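Local coordinates for protein pectate lyase/Amb allergen (Acidovorax citrulli, PDB 4HWV) that probably cleaves pectate chains by beta-elimination with the help of bound calcium, as a secreted family 1 polysaccharide lyase, at residues D204-F209 against H252-V257; S217-W222 against T265-G270; F244-R249 against A361-L366; N295-H298 against A303-I306. One frame throughout, in Å; residues are numbered along the deposited sequence. Where two conformers were deposited one is given.

Contact 1 (D204-F209 against H252-V257); sequences DAFDDF and HAFPSV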
# COMPACT_ATOMS: atom_id res chain seq x y z
N ASP A 204 -1.64 -2.09 -9.27
CA ASP A 204 -0.19 -1.94 -9.17
C ASP A 204 0.56 -2.63 -10.30
O ASP A 204 1.28 -3.62 -10.08
CB ASP A 204 0.28 -2.43 -7.79
CG ASP A 204 1.73 -2.09 -7.50
OD1 ASP A 204 2.31 -1.21 -8.17
OD2 ASP A 204 2.29 -2.72 -6.60
N ALA A 205 0.40 -2.11 -11.52
CA ALA A 205 1.19 -2.56 -12.66
C ALA A 205 2.56 -1.92 -12.53
O ALA A 205 2.78 -0.80 -12.98
CB ALA A 205 0.51 -2.18 -13.97
N PHE A 206 3.46 -2.63 -11.87
CA PHE A 206 4.73 -2.07 -11.38
C PHE A 206 5.88 -2.52 -12.26
O PHE A 206 6.06 -3.71 -12.55
CB PHE A 206 4.94 -2.60 -9.95
CG PHE A 206 6.04 -1.91 -9.18
CD1 PHE A 206 5.75 -0.86 -8.31
CD2 PHE A 206 7.37 -2.34 -9.31
CE1 PHE A 206 6.75 -0.24 -7.57
CE2 PHE A 206 8.39 -1.73 -8.57
CZ PHE A 206 8.08 -0.68 -7.70
N ASP A 207 6.67 -1.55 -12.71
CA ASP A 207 7.83 -1.81 -13.55
C ASP A 207 9.06 -1.76 -12.66
O ASP A 207 9.38 -0.71 -12.10
CB ASP A 207 7.88 -0.71 -14.63
CG ASP A 207 8.93 -0.93 -15.68
OD1 ASP A 207 9.94 -1.63 -15.43
OD2 ASP A 207 8.74 -0.38 -16.79
N ASP A 208 9.72 -2.89 -12.51
CA ASP A 208 10.93 -2.96 -11.70
C ASP A 208 12.16 -2.38 -12.35
O ASP A 208 13.20 -2.28 -11.69
CB ASP A 208 11.18 -4.40 -11.29
CG ASP A 208 10.31 -4.81 -10.14
OD1 ASP A 208 10.50 -4.26 -9.03
OD2 ASP A 208 9.44 -5.66 -10.33
N PHE A 209 12.04 -1.99 -13.62
CA PHE A 209 13.19 -1.51 -14.40
C PHE A 209 12.86 -0.23 -15.16
O PHE A 209 12.99 -0.18 -16.39
CB PHE A 209 13.70 -2.64 -15.31
CG PHE A 209 14.17 -3.83 -14.53
CD1 PHE A 209 15.42 -3.80 -13.90
CD2 PHE A 209 13.35 -4.94 -14.35
CE1 PHE A 209 15.83 -4.85 -13.11
CE2 PHE A 209 13.77 -6.00 -13.56
CZ PHE A 209 15.01 -5.95 -12.94
N HIS A 252 4.77 7.95 -3.96
CA HIS A 252 5.39 8.67 -2.85
C HIS A 252 6.53 7.87 -2.20
O HIS A 252 7.46 8.45 -1.62
CB HIS A 252 4.30 9.02 -1.83
CG HIS A 252 4.69 10.04 -0.80
ND1 HIS A 252 5.20 9.69 0.43
CD2 HIS A 252 4.61 11.39 -0.81
CE1 HIS A 252 5.44 10.78 1.13
NE2 HIS A 252 5.08 11.83 0.41
N ALA A 253 6.47 6.54 -2.28
CA ALA A 253 7.50 5.68 -1.68
C ALA A 253 8.81 5.66 -2.46
O ALA A 253 9.82 5.17 -1.95
CB ALA A 253 7.00 4.25 -1.54
N PHE A 254 8.79 6.18 -3.68
CA PHE A 254 9.93 6.06 -4.59
C PHE A 254 10.32 7.42 -5.16
O PHE A 254 10.15 7.69 -6.34
CB PHE A 254 9.60 5.07 -5.71
CG PHE A 254 9.05 3.77 -5.22
CD1 PHE A 254 9.89 2.79 -4.68
CD2 PHE A 254 7.68 3.52 -5.27
CE1 PHE A 254 9.35 1.60 -4.21
CE2 PHE A 254 7.16 2.33 -4.80
CZ PHE A 254 7.99 1.37 -4.27
N PRO A 255 10.89 8.29 -4.31
CA PRO A 255 11.28 9.64 -4.72
C PRO A 255 12.55 9.64 -5.56
O PRO A 255 13.09 8.57 -5.88
CB PRO A 255 11.54 10.34 -3.37
CG PRO A 255 12.05 9.22 -2.51
CD PRO A 255 11.19 8.03 -2.89
N SER A 256 13.03 10.83 -5.92
CA SER A 256 14.25 10.94 -6.71
C SER A 256 15.41 10.27 -6.02
O SER A 256 15.54 10.34 -4.79
CB SER A 256 14.61 12.42 -6.90
OG SER A 256 15.78 12.50 -7.70
N VAL A 257 16.27 9.66 -6.82
CA VAL A 257 17.52 9.11 -6.33
C VAL A 257 18.72 9.98 -6.74
O VAL A 257 19.87 9.64 -6.47
CB VAL A 257 17.71 7.65 -6.79
CG1 VAL A 257 16.69 6.75 -6.10
CG2 VAL A 257 17.64 7.54 -8.33
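Phe206 pushes one edge of its ring, the CE1 and CZ corner, against a face of Phe254 near the outer rim of that ring. CE1 of Phe206 lies 3.8 Å from CE2 of Phe254, and CZ of Phe206 is 4.0 Å from CZ of Phe254. The pair is an offset edge-to-face arrangement: the planes are inclined at 65° and the centroids stand 5.5 Å apart, so the edge of one ring meets the far rim of the other and misses its middle. The two side chains approach from opposite directions. In Phe206, CG is turned anti to the backbone N (chi1 -168°), which carries the ring out from its own loop toward the other. The second face of Phe254 is covered by its sequence neighbour, with CB of Ala253 3.8 Å above the ring plane, so the phenyl sits between a methyl and an aromatic edge. His276 ties the pair together, stacking on Phe206 and meeting Phe254 edge-to-face, while Arg249 makes a cation-pi contact with Phe206. Just beyond the phenylalanine the loop folds on itself: Asp207 OD1 accepts from the backbone N of Phe209 at 2.8 Å, an Asx turn. The neighbouring Asp204 forms a salt bridge with Arg249 and hydrogen-bonds His277. These are two loops projecting from adjacent coils of the right-handed parallel beta-helix of pectate lyases, joined by an aromatic cluster at some remove from the calcium site; the Phe206 side chain is about 10 Å from that of the calcium ligand Asp278.

Contact 2 (S217-W222 against T265-G270); sequences SSDGRW and TDYSGG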
# COMPACT_ATOMS: atom_id res chain seq x y z
N SER A 217 11.18 15.83 -21.41
CA SER A 217 10.87 17.12 -20.79
C SER A 217 12.12 17.98 -20.61
O SER A 217 12.16 18.87 -19.75
CB SER A 217 10.10 16.94 -19.47
OG SER A 217 8.98 16.10 -19.68
N SER A 218 13.13 17.69 -21.43
CA SER A 218 14.43 18.38 -21.47
C SER A 218 15.35 18.12 -20.28
O SER A 218 16.55 17.89 -20.45
CB SER A 218 14.27 19.87 -21.75
OG SER A 218 13.71 20.05 -23.03
N ASP A 219 14.80 18.15 -19.07
CA ASP A 219 15.57 17.90 -17.86
C ASP A 219 15.67 16.42 -17.54
O ASP A 219 16.52 16.01 -16.76
CB ASP A 219 14.94 18.60 -16.66
CG ASP A 219 14.99 20.09 -16.77
OD1 ASP A 219 15.96 20.63 -17.35
OD2 ASP A 219 14.05 20.73 -16.26
N GLY A 220 14.78 15.61 -18.11
CA GLY A 220 14.79 14.18 -17.86
C GLY A 220 13.66 13.67 -16.98
O GLY A 220 13.15 14.37 -16.09
N ARG A 221 13.27 12.42 -17.23
CA ARG A 221 12.25 11.76 -16.41
C ARG A 221 12.55 10.29 -16.35
O ARG A 221 13.14 9.72 -17.28
CB ARG A 221 10.86 11.89 -17.04
CG ARG A 221 10.32 13.30 -17.13
CD ARG A 221 9.93 13.86 -15.75
NE ARG A 221 9.25 15.15 -15.83
CZ ARG A 221 9.86 16.34 -15.85
NH1 ARG A 221 11.18 16.40 -15.78
NH2 ARG A 221 9.13 17.45 -15.92
N TRP A 222 12.11 9.66 -15.26
CA TRP A 222 12.02 8.20 -15.20
C TRP A 222 10.69 7.76 -15.79
O TRP A 222 9.66 8.30 -15.41
CB TRP A 222 12.06 7.73 -13.75
CG TRP A 222 13.43 7.84 -13.09
CD1 TRP A 222 13.87 8.87 -12.30
CD2 TRP A 222 14.51 6.90 -13.17
NE1 TRP A 222 15.17 8.62 -11.90
CE2 TRP A 222 15.59 7.43 -12.42
CE3 TRP A 222 14.68 5.67 -13.81
CZ2 TRP A 222 16.78 6.75 -12.25
CZ3 TRP A 222 15.88 5.00 -13.66
CH2 TRP A 222 16.92 5.55 -12.89
N THR A 265 19.23 22.99 -12.17
CA THR A 265 18.12 22.14 -11.78
C THR A 265 18.48 21.30 -10.56
O THR A 265 19.47 20.58 -10.56
CB THR A 265 17.67 21.23 -12.94
OG1 THR A 265 17.12 22.06 -13.97
CG2 THR A 265 16.63 20.22 -12.49
N ASP A 266 17.68 21.43 -9.50
CA ASP A 266 17.80 20.58 -8.34
C ASP A 266 17.20 19.22 -8.70
O ASP A 266 15.97 19.05 -8.73
CB ASP A 266 17.05 21.20 -7.16
CG ASP A 266 17.14 20.38 -5.89
OD1 ASP A 266 17.52 19.20 -5.94
OD2 ASP A 266 16.81 20.92 -4.80
N TYR A 267 18.07 18.26 -8.96
CA TYR A 267 17.64 16.93 -9.38
C TYR A 267 17.04 16.05 -8.30
O TYR A 267 16.57 14.96 -8.60
CB TYR A 267 18.71 16.21 -10.21
CG TYR A 267 18.61 16.61 -11.67
CD1 TYR A 267 17.65 16.04 -12.50
CD2 TYR A 267 19.47 17.55 -12.22
CE1 TYR A 267 17.54 16.39 -13.83
CE2 TYR A 267 19.37 17.93 -13.56
CZ TYR A 267 18.41 17.33 -14.36
OH TYR A 267 18.31 17.67 -15.70
N SER A 268 17.00 16.54 -7.06
CA SER A 268 16.26 15.84 -6.00
C SER A 268 14.76 16.11 -6.02
O SER A 268 14.01 15.49 -5.26
CB SER A 268 16.82 16.16 -4.62
OG SER A 268 16.47 17.47 -4.23
N GLY A 269 14.31 17.02 -6.87
CA GLY A 269 12.90 17.38 -6.91
C GLY A 269 11.96 16.29 -7.37
O GLY A 269 12.37 15.31 -8.03
N GLY A 270 10.67 16.47 -7.06
CA GLY A 270 9.64 15.49 -7.39
C GLY A 270 9.47 15.17 -8.86
O GLY A 270 9.01 14.07 -9.19
O HOH W 1 16.96 22.89 -16.27
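The hydroxyl of Tyr267 donates to the backbone carbonyl of Asp219, OH to O 2.7 Å. It arrives in the carbonyl plane on a lone pair, with a C=O...donor angle of 121°, and the carbonyl oxygen lies at the edge of the tyrosine ring. CB of Asp219 also packs on the same hydroxyl at 3.6 Å. A water completes the join: it donates to Asp219 OD1 (2.7 Å) and is also hydrogen-bonded to Thr265 OG1, bridging two side chains whose own oxygens are too far apart to bond. The threonine serves both partners, because its CG2 methyl rests 3.7 Å above the centre of the Tyr267 ring. Both segments belong to loops with short antiparallel strand pairs, 211-213 with 221-223 and 261-262 with 265-266, that extend from the parallel beta-helix. Beginning at the last residue of strand 265-266, Asp266 to Gly269 form a type I beta turn; Asp266 OD1 accepts from the backbone N of Ser268, an Asx turn, and also from its OG. On the other segment, Arg221 folds back so that NH1 donates to Gly220 O at 2.8 Å, from above the carbonyl plane, while CB of Ser217 covers the middle of one guanidinium face.

Contact 3 (F244-R249 against A361-L366); sequences FSDGDR and ADYPWL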
# COMPACT_ATOMS: atom_id res chain seq x y z
N PHE A 244 -9.43 0.12 -9.92
CA PHE A 244 -8.04 0.21 -10.39
C PHE A 244 -7.28 1.13 -9.46
O PHE A 244 -7.78 2.19 -9.11
CB PHE A 244 -7.97 0.87 -11.76
CG PHE A 244 -8.68 0.13 -12.86
CD1 PHE A 244 -10.04 0.29 -13.07
CD2 PHE A 244 -7.96 -0.66 -13.75
CE1 PHE A 244 -10.68 -0.37 -14.12
CE2 PHE A 244 -8.59 -1.30 -14.79
CZ PHE A 244 -9.94 -1.17 -14.97
N SER A 245 -6.05 0.76 -9.10
CA SER A 245 -5.21 1.62 -8.26
C SER A 245 -3.75 1.18 -8.33
O SER A 245 -3.44 0.14 -8.91
CB SER A 245 -5.64 1.54 -6.79
OG SER A 245 -5.26 0.30 -6.24
N ASP A 246 -2.87 1.95 -7.68
CA ASP A 246 -1.48 1.54 -7.53
C ASP A 246 -1.27 0.60 -6.34
O ASP A 246 -0.14 0.39 -5.90
CB ASP A 246 -0.56 2.76 -7.40
CG ASP A 246 -0.39 3.49 -8.72
OD1 ASP A 246 -0.80 2.93 -9.77
OD2 ASP A 246 0.18 4.61 -8.70
N GLY A 247 -2.36 -0.00 -5.84
CA GLY A 247 -2.23 -0.90 -4.71
C GLY A 247 -1.53 -0.23 -3.54
O GLY A 247 -1.77 0.95 -3.26
N ASP A 248 -0.63 -0.96 -2.89
CA ASP A 248 0.05 -0.42 -1.72
C ASP A 248 1.49 0.01 -2.02
O ASP A 248 2.29 0.13 -1.10
CB ASP A 248 0.00 -1.41 -0.54
CG ASP A 248 0.90 -2.60 -0.75
OD1 ASP A 248 1.26 -2.87 -1.93
OD2 ASP A 248 1.26 -3.28 0.25
N ARG A 249 1.81 0.23 -3.30
CA ARG A 249 3.08 0.84 -3.66
C ARG A 249 2.82 2.18 -4.34
O ARG A 249 2.90 2.32 -5.57
CB ARG A 249 3.92 -0.08 -4.55
CG ARG A 249 4.56 -1.21 -3.76
CD ARG A 249 5.55 -2.04 -4.59
NE ARG A 249 4.84 -2.81 -5.60
CZ ARG A 249 5.41 -3.74 -6.36
NH1 ARG A 249 6.72 -4.01 -6.25
NH2 ARG A 249 4.66 -4.43 -7.20
N ALA A 361 -0.06 15.43 -0.16
CA ALA A 361 -0.82 14.22 -0.46
C ALA A 361 -0.01 13.25 -1.31
O ALA A 361 0.95 13.63 -1.97
CB ALA A 361 -2.14 14.59 -1.17
N ASP A 362 -0.41 11.99 -1.34
CA ASP A 362 0.33 11.00 -2.15
C ASP A 362 0.20 11.27 -3.65
O ASP A 362 1.18 11.15 -4.40
CB ASP A 362 -0.14 9.58 -1.86
CG ASP A 362 0.58 8.97 -0.68
OD1 ASP A 362 1.35 9.68 0.02
OD2 ASP A 362 0.39 7.75 -0.45
N TYR A 363 -0.99 11.68 -4.07
CA TYR A 363 -1.25 11.96 -5.47
C TYR A 363 -1.95 13.30 -5.59
O TYR A 363 -3.12 13.37 -5.95
CB TYR A 363 -2.10 10.85 -6.10
CG TYR A 363 -1.38 9.53 -6.19
CD1 TYR A 363 -0.47 9.28 -7.22
CD2 TYR A 363 -1.61 8.52 -5.24
CE1 TYR A 363 0.20 8.07 -7.31
CE2 TYR A 363 -0.94 7.30 -5.31
CZ TYR A 363 -0.05 7.07 -6.36
OH TYR A 363 0.63 5.87 -6.46
N PRO A 364 -1.24 14.38 -5.26
CA PRO A 364 -1.90 15.70 -5.33
C PRO A 364 -2.41 15.98 -6.74
O PRO A 364 -1.73 15.67 -7.72
CB PRO A 364 -0.78 16.70 -4.96
CG PRO A 364 0.29 15.86 -4.33
CD PRO A 364 0.19 14.49 -4.98
N TRP A 365 -3.59 16.57 -6.83
CA TRP A 365 -4.16 16.94 -8.11
C TRP A 365 -3.27 17.94 -8.86
O TRP A 365 -2.89 19.00 -8.33
CB TRP A 365 -5.50 17.59 -7.88
CG TRP A 365 -6.25 18.03 -9.11
CD1 TRP A 365 -6.03 19.15 -9.87
CD2 TRP A 365 -7.39 17.37 -9.69
NE1 TRP A 365 -6.94 19.23 -10.89
CE2 TRP A 365 -7.79 18.15 -10.80
CE3 TRP A 365 -8.10 16.20 -9.39
CZ2 TRP A 365 -8.88 17.81 -11.59
CZ3 TRP A 365 -9.18 15.87 -10.18
CH2 TRP A 365 -9.56 16.67 -11.26
N LEU A 366 -2.96 17.59 -10.10
CA LEU A 366 -2.25 18.49 -11.00
C LEU A 366 -3.16 19.00 -12.13
O LEU A 366 -3.23 20.20 -12.38
CB LEU A 366 -1.01 17.80 -11.58
CG LEU A 366 -0.24 18.66 -12.60
CD1 LEU A 366 0.33 19.94 -11.99
CD2 LEU A 366 0.86 17.80 -13.19
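Asp246 opens a type II' beta turn that runs to Arg249 just after strand 243-245, and it faces Tyr363 in an irregular loop; the backbones stay well apart, with the CA atoms of Asp246 and Tyr363 10.6 Å from each other. Gly247 takes the positive phi (55°) of the turn, and its N donates to Ser245 OG at 2.9 Å, an ST turn laid over the start of the beta turn. Both Asp246 and Tyr363 leave their backbones toward the other segment. In Asp246, with CG anti to the carbonyl carbon (chi1 -73°), OD2 is the oxygen that ends nearer the phenol, and Tyr363 OH reaches it at 2.6 Å in a weak hydrogen bond. The groups meet at a slant, the carboxylate and ring planes 65° apart. The main polar partner of the phenol oxygen is the backbone N of Asp251, and Asp246 OD1 is hydrogen-bonded to His300 ND1. Arg249, partnered by Asp204, points away, and Asp248 hydrogen-bonds His250 and His252 of the second subunit, so the turn also borders the dimer contact. OD1 of Asp246 is thus held by His300, and the weak bond at OD2 adds to it, which may limit the rotation of the carboxylate; Tyr363 OH, coming from the 361-366 loop, joins the 246-251 region twice, through Asp251 N and weakly through Asp246 OD2.

Contact 4 (N295-H298 against A303-I306); sequences NHFH and AFLI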
# COMPACT_ATOMS: atom_id res chain seq x y z
N ASN A 295 -16.67 2.48 -12.82
CA ASN A 295 -15.43 2.00 -12.20
C ASN A 295 -14.98 2.93 -11.08
O ASN A 295 -15.38 4.09 -11.03
CB ASN A 295 -14.27 1.92 -13.22
CG ASN A 295 -14.59 1.05 -14.41
OD1 ASN A 295 -14.56 -0.18 -14.31
ND2 ASN A 295 -14.86 1.67 -15.54
N HIS A 296 -14.15 2.40 -10.18
CA HIS A 296 -13.49 3.20 -9.16
C HIS A 296 -11.99 3.21 -9.48
O HIS A 296 -11.33 2.18 -9.37
CB HIS A 296 -13.73 2.57 -7.79
CG HIS A 296 -13.12 3.34 -6.65
ND1 HIS A 296 -12.97 2.78 -5.40
CD2 HIS A 296 -12.66 4.61 -6.56
CE1 HIS A 296 -12.45 3.68 -4.58
NE2 HIS A 296 -12.25 4.80 -5.26
N PHE A 297 -11.48 4.36 -9.89
CA PHE A 297 -10.06 4.53 -10.17
C PHE A 297 -9.48 5.36 -9.05
O PHE A 297 -9.98 6.44 -8.78
CB PHE A 297 -9.83 5.32 -11.47
CG PHE A 297 -10.45 4.70 -12.70
CD1 PHE A 297 -9.77 3.73 -13.43
CD2 PHE A 297 -11.70 5.10 -13.14
CE1 PHE A 297 -10.33 3.17 -14.58
CE2 PHE A 297 -12.27 4.55 -14.30
CZ PHE A 297 -11.58 3.59 -15.02
N HIS A 298 -8.43 4.88 -8.39
CA HIS A 298 -7.89 5.66 -7.27
C HIS A 298 -6.40 5.50 -7.09
O HIS A 298 -5.84 4.45 -7.40
CB HIS A 298 -8.65 5.39 -5.96
CG HIS A 298 -8.49 4.00 -5.39
ND1 HIS A 298 -7.50 3.68 -4.47
CD2 HIS A 298 -9.22 2.87 -5.56
CE1 HIS A 298 -7.63 2.42 -4.11
NE2 HIS A 298 -8.66 1.90 -4.77
N ALA A 303 -3.42 8.86 -15.26
CA ALA A 303 -4.50 7.86 -15.32
C ALA A 303 -4.81 7.30 -16.72
O ALA A 303 -4.76 6.08 -16.93
CB ALA A 303 -5.74 8.43 -14.69
N PHE A 304 -5.19 8.18 -17.66
CA PHE A 304 -5.69 7.74 -18.97
C PHE A 304 -5.05 8.54 -20.09
O PHE A 304 -5.36 9.72 -20.28
CB PHE A 304 -7.21 7.91 -19.05
CG PHE A 304 -7.94 7.40 -17.86
CD1 PHE A 304 -8.02 6.04 -17.61
CD2 PHE A 304 -8.55 8.27 -16.97
CE1 PHE A 304 -8.68 5.55 -16.48
CE2 PHE A 304 -9.20 7.81 -15.84
CZ PHE A 304 -9.27 6.44 -15.60
N LEU A 305 -4.15 7.90 -20.83
CA LEU A 305 -3.58 8.50 -22.02
C LEU A 305 -4.43 8.05 -23.21
O LEU A 305 -4.45 6.85 -23.54
CB LEU A 305 -2.14 8.03 -22.21
CG LEU A 305 -1.38 8.69 -23.37
CD1 LEU A 305 -1.07 10.15 -23.04
CD2 LEU A 305 -0.09 7.94 -23.64
N ILE A 306 -5.17 8.98 -23.81
CA ILE A 306 -5.96 8.69 -25.01
C ILE A 306 -5.20 9.33 -26.18
O ILE A 306 -5.24 10.55 -26.34
CB ILE A 306 -7.41 9.26 -24.92
CG1 ILE A 306 -8.09 8.86 -23.60
CG2 ILE A 306 -8.22 8.79 -26.12
CD1 ILE A 306 -8.16 7.35 -23.36
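One face of the Phe297 ring receives the edge of Phe304: CZ of Phe304 stands 3.4 Å above the ring plane of Phe297, over its centre, and CE1 of Phe304 is 3.5 Å from Phe297 CE1. With planes at 83° and centroids 4.7 Å apart, this is a compact T-shaped pair in which Phe304 is the stem. Phe244, on the neighbouring strand, lies on the other side of the Phe297 plane and is turned only about 15° from it. Phe304 has its own cover, CB of Ala303 lying 3.6 Å above its plane toward the rim. For both phenylalanines CG sits beside the backbone N and anti to the carbonyl carbon, and both rings point into the interior of the beta-helix. There Leu280, Val281, Leu334 and Phe326 pack around the pair. The strands 296-300 and 302-306 pair with different neighbours, so the rings join two walls of the coil from inside. The chemistry is apolar here, but the next residue brings it to the metal: Leu305 N hydrogen-bonds OD1 of Asp282, a calcium ligand, which suggests that packing of Phe304 and this backbone bond together help to position that carboxylate.

Overall arrangement
Contacts 3 and 4 lie closest, with centres 11 Å apart: contact 4 sits inside the loop closed by contact 3, and adjacent strands 243-245 and 296-300 link them, Phe244 O to His298 N being 2.9 Å. Contacts 1 and 3 follow at 12 Å, joined where Arg249 NE meets Asp204 OD2 at 2.7 Å, and both touch the second subunit. Contact 2 is the outlier, away from the metal, but Ser256 OG lies 2.7 Å from Tyr267 O and so connects it to contact 1. From the calcium ion, the side chains of Phe304, Asp246 and Phe206 stand at about 9, 11 and 13 Å, so contacts 4, 3 and 1 lie in the shell outside the metal site formed by Asp227, Asp278 and Asp282.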